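Side-chain contacts in intimin (Escherichia coli, PDB 1F00), which mediates attachment of enteropathogenic bacteria to host cells by binding a receptor, probably through the C-type lectin-like domain at its C-terminal end: residues Gly113-Val118 with Tyr177-Pro182; Asn267-Lys270 with Ser274-Tyr277. One frame throughout, in Å; residues are numbered along the deposited sequence.

Overall arrangement
From the N terminus the chain first builds an immunoglobulin-like domain and then enters a second one, where interaction 1 lies. Its segments, Gly113-Val118 and Tyr177-Pro182, close a long loop of 58 intervening residues, 30 of them in strands, and tie the link between strands 112-113 and 118-120 to the exit of strand 173-179. Interaction 2 opens only after interaction 1 has closed, so the two follow in series and neither nest nor cross. Its segments, three residues apart, flank the turn that joins strands 263-270 and 276-281 of the lectin-like domain. The centres lie 32 Å apart and the nearest atoms about 16 Å, without touching.

Interaction 1 (Gly113-Val118 with Tyr177-Pro182); sequences GKLPTV and YTIATP
Leu115 touches both Tyr177 and Ile179, and the apolar part of this contact rests on that one side chain. Its CB meets the hydroxyl edge of the tyrosine, 3.3 Å from Tyr177 OH and close to the ring plane, so the leucine lies at the rim of the ring and not over a face. With CG anti to the backbone N (chi1 -176°), Leu115 extends its CD2 methyl to 3.8 Å from Ile179 CG2. Ile179 is buried, and Trp119 and Ile165 also pack against its side chain. Farther along, Pro182 comes up against backbone instead of a side chain: Thr117 O is 3.5 Å from both Pro182 CA and Pro182 CB. The CA atoms of Thr117 and Pro182 are 4.6 Å apart, against 7.7 Å for Leu115 and Ile179, which shows the two chains converging toward these C-terminal ends.

No direct hydrogen bond joins the segments; the polar links run through two waters. One accepts from Leu115 N and lies 2.6 Å from Tyr177 OH, at the ring edge and in its plane. It therefore ties the hydroxyl to the same residue whose CB packs beside it. The second water donates to two carbonyls, at 3.2 Å from Pro116 O and 2.9 Å from Ala180 O, bridging backbones where side chains do not meet. Pro116 O has a further partner in Trp119 NE1.

Beyond the contact, Thr117 is backbone-bonded to Asn183. Tyr177-Pro182 leads out into strand 184-190, and Gly113-Val118 into strand 118-120, which lies parallel to it. The contact therefore sits at the junction of a bacterial immunoglobulin-like domain with the C-type lectin-like domain of intimin.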
loop_
_atom_site.group_PDB
_atom_site.type_symbol
_atom_site.label_atom_id
_atom_site.label_comp_id
_atom_site.label_asym_id
_atom_site.label_seq_id
_atom_site.Cartn_x
_atom_site.Cartn_y
_atom_site.Cartn_z
ATOM N N GLY A 113 -3.386 11.925 4.472
ATOM C CA GLY A 113 -2.124 12.635 4.412
ATOM C C GLY A 113 -0.970 11.658 4.506
ATOM O O GLY A 113 -1.088 10.508 4.077
ATOM N N LYS A 114 0.148 12.118 5.058
ATOM C CA LYS A 114 1.316 11.267 5.229
ATOM C C LYS A 114 1.107 10.410 6.473
ATOM O O LYS A 114 0.241 10.701 7.291
ATOM C CB LYS A 114 2.576 12.115 5.407
ATOM C CG LYS A 114 2.966 12.940 4.193
ATOM C CD LYS A 114 4.362 13.518 4.392
ATOM C CE LYS A 114 4.887 14.199 3.138
ATOM N NZ LYS A 114 6.339 14.533 3.288
ATOM N N LEU A 115 1.898 9.352 6.618
ATOM C CA LEU A 115 1.784 8.486 7.787
ATOM C C LEU A 115 2.308 9.238 9.004
ATOM O O LEU A 115 3.407 9.781 8.969
ATOM C CB LEU A 115 2.622 7.217 7.597
ATOM C CG LEU A 115 2.472 6.206 8.733
ATOM C CD1 LEU A 115 1.119 5.513 8.599
ATOM C CD2 LEU A 115 3.591 5.189 8.681
ATOM N N PRO A 116 1.537 9.272 10.103
ATOM C CA PRO A 116 2.005 9.983 11.298
ATOM C C PRO A 116 3.334 9.400 11.785
ATOM O O PRO A 116 3.624 8.225 11.542
ATOM C CB PRO A 116 0.875 9.752 12.303
ATOM C CG PRO A 116 -0.332 9.609 11.430
ATOM C CD PRO A 116 0.180 8.736 10.308
ATOM N N THR A 117 4.139 10.223 12.455
ATOM C CA THR A 117 5.427 9.781 12.982
ATOM C C THR A 117 5.306 9.433 14.462
ATOM O O THR A 117 6.296 9.113 15.122
ATOM C CB THR A 117 6.503 10.856 12.811
ATOM O OG1 THR A 117 6.082 12.058 13.459
ATOM C CG2 THR A 117 6.748 11.126 11.333
ATOM N N VAL A 118 4.080 9.531 14.974
ATOM C CA VAL A 118 3.758 9.177 16.357
ATOM C C VAL A 118 2.656 8.139 16.182
ATOM O O VAL A 118 1.605 8.428 15.605
ATOM C CB VAL A 118 3.222 10.383 17.154
ATOM C CG1 VAL A 118 2.903 9.966 18.580
ATOM C CG2 VAL A 118 4.257 11.491 17.159
ATOM N N TYR A 177 5.230 0.882 -0.738
ATOM C CA TYR A 177 5.293 2.046 0.136
ATOM C C TYR A 177 6.138 1.681 1.354
ATOM O O TYR A 177 5.915 0.645 1.980
ATOM C CB TYR A 177 3.888 2.448 0.588
ATOM C CG TYR A 177 3.891 3.460 1.711
ATOM C CD1 TYR A 177 3.734 3.060 3.033
ATOM C CD2 TYR A 177 4.103 4.816 1.454
ATOM C CE1 TYR A 177 3.788 3.978 4.074
ATOM C CE2 TYR A 177 4.164 5.744 2.494
ATOM C CZ TYR A 177 4.006 5.316 3.797
ATOM O OH TYR A 177 4.081 6.216 4.836
ATOM N N THR A 178 7.104 2.528 1.691
ATOM C CA THR A 178 7.951 2.250 2.839
ATOM C C THR A 178 7.466 2.991 4.074
ATOM O O THR A 178 7.244 4.205 4.049
ATOM C CB THR A 178 9.407 2.660 2.577
ATOM O OG1 THR A 178 9.489 4.088 2.489
ATOM C CG2 THR A 178 9.891 2.064 1.285
ATOM N N ILE A 179 7.293 2.241 5.154
ATOM C CA ILE A 179 6.858 2.793 6.425
ATOM C C ILE A 179 8.120 3.217 7.163
ATOM O O ILE A 179 8.974 2.383 7.479
ATOM C CB ILE A 179 6.103 1.729 7.266
ATOM C CG1 ILE A 179 4.749 1.420 6.617
ATOM C CG2 ILE A 179 5.908 2.221 8.690
ATOM C CD1 ILE A 179 3.991 0.301 7.289
ATOM N N ALA A 180 8.246 4.514 7.415
ATOM C CA ALA A 180 9.409 5.045 8.113
ATOM C C ALA A 180 9.310 4.753 9.601
ATOM O O ALA A 180 8.214 4.611 10.143
ATOM C CB ALA A 180 9.520 6.552 7.882
ATOM N N THR A 181 10.465 4.666 10.255
ATOM C CA THR A 181 10.519 4.397 11.684
ATOM C C THR A 181 9.899 5.582 12.415
ATOM O O THR A 181 10.260 6.729 12.169
ATOM C CB THR A 181 11.972 4.214 12.155
ATOM O OG1 THR A 181 12.573 3.136 11.427
ATOM C CG2 THR A 181 12.020 3.896 13.643
ATOM N N PRO A 182 8.947 5.315 13.317
ATOM C CA PRO A 182 8.277 6.375 14.078
ATOM C C PRO A 182 9.135 6.914 15.210
ATOM O O PRO A 182 10.032 6.228 15.695
ATOM C CB PRO A 182 7.026 5.682 14.596
ATOM C CG PRO A 182 7.520 4.286 14.858
ATOM C CD PRO A 182 8.363 3.995 13.620
HETATM O O HOH W 1 3.851 8.765 4.385
HETATM O O HOH W 2 6.515 6.907 10.871
#

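Interaction 2 (Asn267-Lys270 with Ser274-Tyr277); sequences NNIK and SNAY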
loop_
_atom_site.group_PDB
_atom_site.type_symbol
_atom_site.label_atom_id
_atom_site.label_comp_id
_atom_site.label_asym_id
_atom_site.label_seq_id
_atom_site.Cartn_x
_atom_site.Cartn_y
_atom_site.Cartn_z
ATOM N N ASN A 267 -7.214 17.194 36.053
ATOM C CA ASN A 267 -6.138 17.454 37.002
ATOM C C ASN A 267 -6.599 17.114 38.424
ATOM O O ASN A 267 -7.772 16.792 38.649
ATOM C CB ASN A 267 -5.733 18.928 36.941
ATOM C CG ASN A 267 -5.512 19.417 35.522
ATOM O OD1 ASN A 267 -4.594 18.974 34.833
ATOM N ND2 ASN A 267 -6.363 20.339 35.076
ATOM N N ASN A 268 -5.667 17.184 39.373
ATOM C CA ASN A 268 -5.962 16.924 40.779
ATOM C C ASN A 268 -6.536 15.540 41.050
ATOM O O ASN A 268 -7.355 15.367 41.954
ATOM C CB ASN A 268 -6.940 17.978 41.308
ATOM C CG ASN A 268 -6.406 19.386 41.170
ATOM O OD1 ASN A 268 -7.066 20.256 40.600
ATOM N ND2 ASN A 268 -5.212 19.625 41.698
ATOM N N ILE A 269 -6.116 14.557 40.262
ATOM C CA ILE A 269 -6.588 13.190 40.446
ATOM C C ILE A 269 -5.697 12.518 41.495
ATOM O O ILE A 269 -4.475 12.529 41.371
ATOM C CB ILE A 269 -6.527 12.414 39.112
ATOM C CG1 ILE A 269 -7.303 13.182 38.038
ATOM C CG2 ILE A 269 -7.124 11.023 39.279
ATOM C CD1 ILE A 269 -8.790 13.327 38.341
ATOM N N LYS A 270 -6.304 11.947 42.534
ATOM C CA LYS A 270 -5.540 11.297 43.602
ATOM C C LYS A 270 -4.655 10.201 43.015
ATOM O O LYS A 270 -5.152 9.248 42.417
ATOM C CB LYS A 270 -6.488 10.706 44.651
ATOM C CG LYS A 270 -5.827 10.451 45.992
ATOM C CD LYS A 270 -6.835 9.983 47.034
ATOM C CE LYS A 270 -6.276 10.152 48.440
ATOM N NZ LYS A 270 -4.900 9.583 48.546
ATOM N N SER A 274 -6.273 3.775 42.031
ATOM C CA SER A 274 -6.248 3.276 40.654
ATOM C C SER A 274 -7.313 4.024 39.847
ATOM O O SER A 274 -8.348 3.470 39.463
ATOM C CB SER A 274 -6.503 1.766 40.640
ATOM O OG SER A 274 -7.653 1.441 41.399
ATOM N N ASN A 275 -7.023 5.295 39.595
ATOM C CA ASN A 275 -7.906 6.209 38.885
ATOM C C ASN A 275 -7.684 6.300 37.375
ATOM O O ASN A 275 -8.473 6.925 36.671
ATOM C CB ASN A 275 -7.769 7.607 39.500
ATOM C CG ASN A 275 -8.428 7.713 40.866
ATOM O OD1 ASN A 275 -7.973 8.459 41.741
ATOM N ND2 ASN A 275 -9.519 6.976 41.048
ATOM N N ALA A 276 -6.626 5.681 36.870
ATOM C CA ALA A 276 -6.365 5.752 35.439
ATOM C C ALA A 276 -5.589 4.563 34.909
ATOM O O ALA A 276 -5.087 3.746 35.676
ATOM C CB ALA A 276 -5.618 7.047 35.118
ATOM N N TYR A 277 -5.509 4.475 33.583
ATOM C CA TYR A 277 -4.781 3.404 32.921
ATOM C C TYR A 277 -3.335 3.821 32.722
ATOM O O TYR A 277 -3.026 5.012 32.686
ATOM C CB TYR A 277 -5.399 3.096 31.558
ATOM C CG TYR A 277 -6.765 2.482 31.650
ATOM C CD1 TYR A 277 -7.915 3.262 31.527
ATOM C CD2 TYR A 277 -6.915 1.117 31.903
ATOM C CE1 TYR A 277 -9.184 2.695 31.652
ATOM C CE2 TYR A 277 -8.177 0.541 32.036
ATOM C CZ TYR A 277 -9.304 1.336 31.910
ATOM O OH TYR A 277 -10.548 0.768 32.045
#
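Ile269 and Asn275 make the close-packed part of this contact, with Ile269 CG2 3.5 Å from Asn275 CB. Both residues direct their CB toward the opposing segment, although their CA atoms remain 7.3 Å apart, so at this pair the side chains span the gap. The isoleucine's chi1 of -55° sets CG2 anti to the backbone N, and this is the branch that touches; the same methyl lies 3.9 Å from Asn275 CG. The two side chains approach at a slant, and the apolar touch is confined to this one methyl.

Toward solvent the contact loosens. Lys270 is exposed; its carbonyl O lies near the Asn275 amide group, while its side chain leads away and bends at its last torsion (chi4 -49°). The ammonium group is held locally instead, by a hydrogen bond between Lys270 NZ and Ser272 OG within the connecting turn. With 114 Å² buried in all and none of the three touching residues fully buried, this is a surface contact.

Trp242 of strand 240-242 touches both Ile269 and Asn275. Ile269 is also backbone-bonded to Ala255 of strand 254-259, and Ala276 to Val194. The turn thus leads from strand 263-270, at one border of a three-stranded sheet, to strand 276-281, which is backbone-bonded through Tyr277 to Ile240 of strand 240-242 at the other border, with strand 254-259 between.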